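Local atomic coordinates of peptidase M16 C-terminal domain-containing protein (Enterococcus faecalis, PDB entry 3D3Y), a protein that is of unknown function but carries a domain of the M16 peptidase family and may bind a metal ion. Residues Ala388-Trp391 with Ile392-Ile395; Glu351-Lys354 with Ala355-Asn359. All coordinates share one frame; numbering follows the deposited sequence.

Contact 1: Ala388-Trp391 with Ile392-Ile395; sequences AEEW and IARI
W391 and I395, one helical turn apart in helix 388-397, lie side by side and point the same way. From CB, the W391 side chain leaves with CG anti to the backbone N (chi1 -168°), a turn that carries the indole along the helix toward I395. CE3 comes first to I392, 4.1 Å from I392 CG1. Farther out, CZ3 and CH2 run beneath I395 CG1, with CZ3 of W391 only 3.4 Å from that carbon. I395 CG1 thus makes a CH-pi contact over the face of the six-membered ring, 3.6 Å from its centroid and displaced toward the rim. The ring also stacks on Y361 and meets F273 edge to face, so helices 347-364 and 272-284 both use it.

E390 and R394 form the polar i to i+4 pair. The E390 chain bends at chi2 and offers the anti lone pair of OE2 to R394 NE, 2.6 Å away, in a salt bridge; OE2 lies close to the guanidinium plane, while the carboxylate plane stands 78° from it. Between the same residues R394 N donates to E390 O at 2.9 Å. One backbone bond and one charged bond therefore link E390 to R394, and the short ionic contact would be expected to favour the carboxylate form of E390, while the indole supplies an apolar surface to the neighbouring helices.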
# COMPACT_ATOMS: atom_id res chain seq x y z
N ALA A 388 -11.90 17.04 -6.82
CA ALA A 388 -10.85 17.03 -7.83
C ALA A 388 -10.46 18.47 -8.18
O ALA A 388 -9.28 18.77 -8.28
CB ALA A 388 -11.29 16.26 -9.07
N GLU A 389 -11.44 19.34 -8.35
CA GLU A 389 -11.20 20.78 -8.56
C GLU A 389 -10.32 21.42 -7.47
O GLU A 389 -9.39 22.17 -7.79
CB GLU A 389 -12.52 21.55 -8.74
CG GLU A 389 -12.33 23.06 -8.85
CD GLU A 389 -13.56 23.83 -9.35
OE1 GLU A 389 -14.69 23.26 -9.40
OE2 GLU A 389 -13.40 25.03 -9.70
N GLU A 390 -10.59 21.14 -6.20
CA GLU A 390 -9.80 21.73 -5.12
C GLU A 390 -8.40 21.12 -5.01
O GLU A 390 -7.42 21.81 -4.70
CB GLU A 390 -10.52 21.62 -3.77
CG GLU A 390 -9.67 22.13 -2.56
CD GLU A 390 -9.45 23.66 -2.53
OE1 GLU A 390 -10.11 24.37 -3.31
OE2 GLU A 390 -8.63 24.16 -1.70
N TRP A 391 -8.30 19.82 -5.28
CA TRP A 391 -6.99 19.15 -5.29
C TRP A 391 -6.07 19.85 -6.29
O TRP A 391 -4.95 20.26 -5.95
CB TRP A 391 -7.17 17.65 -5.63
CG TRP A 391 -5.93 16.85 -5.38
CD1 TRP A 391 -5.63 16.11 -4.26
CD2 TRP A 391 -4.80 16.74 -6.25
NE1 TRP A 391 -4.38 15.54 -4.39
CE2 TRP A 391 -3.85 15.90 -5.60
CE3 TRP A 391 -4.51 17.24 -7.53
CZ2 TRP A 391 -2.63 15.55 -6.19
CZ3 TRP A 391 -3.27 16.89 -8.11
CH2 TRP A 391 -2.35 16.06 -7.44
N ILE A 392 -6.57 20.01 -7.51
CA ILE A 392 -5.84 20.69 -8.58
C ILE A 392 -5.49 22.15 -8.23
O ILE A 392 -4.36 22.60 -8.45
CB ILE A 392 -6.65 20.61 -9.92
CG1 ILE A 392 -6.54 19.20 -10.51
CG2 ILE A 392 -6.15 21.65 -10.97
CD1 ILE A 392 -7.77 18.77 -11.30
N ALA A 393 -6.45 22.88 -7.67
CA ALA A 393 -6.19 24.24 -7.21
C ALA A 393 -5.05 24.29 -6.17
O ALA A 393 -4.15 25.16 -6.20
CB ALA A 393 -7.47 24.84 -6.64
N ARG A 394 -5.05 23.33 -5.25
CA ARG A 394 -4.04 23.33 -4.21
C ARG A 394 -2.66 23.00 -4.77
O ARG A 394 -1.66 23.65 -4.38
CB ARG A 394 -4.44 22.42 -3.05
CG ARG A 394 -5.48 23.13 -2.16
CD ARG A 394 -5.85 22.29 -0.98
NE ARG A 394 -6.91 22.93 -0.19
CZ ARG A 394 -7.15 22.64 1.09
NH1 ARG A 394 -6.40 21.75 1.73
NH2 ARG A 394 -8.11 23.26 1.73
N ILE A 395 -2.58 22.05 -5.71
CA ILE A 395 -1.30 21.86 -6.44
C ILE A 395 -0.82 23.13 -7.15
O ILE A 395 0.35 23.56 -7.01
CB ILE A 395 -1.38 20.66 -7.44
CG1 ILE A 395 -1.45 19.34 -6.65
CG2 ILE A 395 -0.14 20.62 -8.34
CD1 ILE A 395 -0.14 18.96 -5.86

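Contact 2: Glu351-Lys354 with Ala355-Asn359; sequences EQTK and AMLKN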
# COMPACT_ATOMS: atom_id res chain seq x y z
N GLU A 351 6.97 24.37 -12.49
CA GLU A 351 5.89 24.28 -13.47
C GLU A 351 5.80 22.84 -14.00
O GLU A 351 4.71 22.26 -14.06
CB GLU A 351 6.13 25.24 -14.67
CG GLU A 351 5.93 26.75 -14.38
CD GLU A 351 6.21 27.67 -15.62
OE1 GLU A 351 6.83 27.21 -16.63
OE2 GLU A 351 5.79 28.86 -15.58
N GLN A 352 6.95 22.26 -14.36
CA GLN A 352 6.97 20.87 -14.79
C GLN A 352 6.52 19.90 -13.71
O GLN A 352 5.81 18.95 -13.99
CB GLN A 352 8.37 20.46 -15.27
CG GLN A 352 8.66 20.87 -16.68
CD GLN A 352 9.82 20.06 -17.23
OE1 GLN A 352 10.97 20.48 -17.13
NE2 GLN A 352 9.53 18.86 -17.75
N THR A 353 6.92 20.15 -12.47
CA THR A 353 6.48 19.31 -11.34
C THR A 353 4.96 19.39 -11.17
O THR A 353 4.31 18.35 -11.06
CB THR A 353 7.21 19.70 -10.05
OG1 THR A 353 8.62 19.53 -10.26
CG2 THR A 353 6.73 18.86 -8.86
N LYS A 354 4.40 20.60 -11.16
CA LYS A 354 2.93 20.76 -11.03
C LYS A 354 2.16 20.06 -12.17
O LYS A 354 1.19 19.33 -11.92
CB LYS A 354 2.53 22.22 -10.89
CG LYS A 354 3.07 22.93 -9.61
CD LYS A 354 2.68 24.39 -9.58
CE LYS A 354 2.98 24.99 -8.20
NZ LYS A 354 2.65 26.45 -8.11
N ALA A 355 2.63 20.23 -13.41
CA ALA A 355 2.00 19.59 -14.59
C ALA A 355 1.94 18.06 -14.45
O ALA A 355 0.89 17.44 -14.65
CB ALA A 355 2.76 20.00 -15.89
N MSE A 356 3.07 17.47 -14.05
CA MSE A 356 3.15 16.01 -13.95
C MSE A 356 2.32 15.49 -12.77
O MSE A 356 1.69 14.46 -12.89
CB MSE A 356 4.61 15.53 -13.89
CG MSE A 356 5.30 15.66 -15.26
SE MSE A 356 7.15 15.10 -15.24
CE MSE A 356 6.84 13.17 -15.28
N LEU A 357 2.32 16.21 -11.65
CA LEU A 357 1.44 15.82 -10.55
C LEU A 357 -0.03 15.89 -10.97
O LEU A 357 -0.78 14.93 -10.75
CB LEU A 357 1.70 16.67 -9.29
CG LEU A 357 3.00 16.37 -8.55
CD1 LEU A 357 3.34 17.47 -7.54
CD2 LEU A 357 3.00 14.99 -7.84
N LYS A 358 -0.44 17.00 -11.60
CA LYS A 358 -1.82 17.13 -12.06
C LYS A 358 -2.18 16.06 -13.06
O LYS A 358 -3.22 15.44 -12.94
CB LYS A 358 -2.10 18.51 -12.68
CG LYS A 358 -2.13 19.65 -11.63
CD LYS A 358 -2.46 20.99 -12.27
CE LYS A 358 -1.33 21.45 -13.19
NZ LYS A 358 -1.63 22.87 -13.54
N ASN A 359 -1.31 15.83 -14.05
CA ASN A 359 -1.60 14.82 -15.07
C ASN A 359 -1.84 13.43 -14.45
O ASN A 359 -2.77 12.71 -14.85
CB ASN A 359 -0.47 14.74 -16.12
CG ASN A 359 -0.42 15.97 -17.06
OD1 ASN A 359 -1.40 16.73 -17.19
ND2 ASN A 359 0.73 16.17 -17.71
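The methyl of T353 meets the tip of L357, CG2 to CD1 3.9 Å, across successive turns of helix 347-364. The two side chains lie side by side and point the same way, and L357 CG rests 3.5 Å from T353 O, the carbonyl that also receives L357 N. With CG2 of T353 anti to the backbone N, its hydroxyl is left beside that nitrogen (chi1 -59°), where OG1 hydrogen-bonds to E349 O and to H287 NE2. Both side chains of the pair also pack on V277, so this side of the helix faces helix 272-284.

K354 and K358 start on another side, facing helix 388-397, and differ in shape. K354 is extended beyond CG and takes its NZ to the carbonyls of V398 and N396; K358 bends at chi3 (-67°), which brings its CE back to 3.5 Å from K354 O, and its NZ bonds to OD1 of N396. K354 O itself accepts K358 N at 2.9 Å, nearly straight, with an N-H...O angle of 170°.

Each ammonium group is thus satisfied by oxygens at the end of helix 388-397, where the carbonyls would probably suit a cation.

How the contacts relate
Along the chain, contact 2 comes first, within helix 347-364; helix 368-380 follows, and contact 1 comes next in helix 388-397, before helix 400-409 and strand 411-421. Each contact joins adjoining turns of a single helix and closes no long loop, so the two neither nest nor cross. They meet in space all the same, their centres about 12 Å apart: I395 CG2 and I392 CG2 each lie 4.0 Å from the K358 chain, at CG and CD respectively, and K354 CE reaches I395 O. Helix 272-284 touches both, through F273 and Q276 on contact 1 and V277 and Q276 on contact 2, which gathers three helices into one packed group.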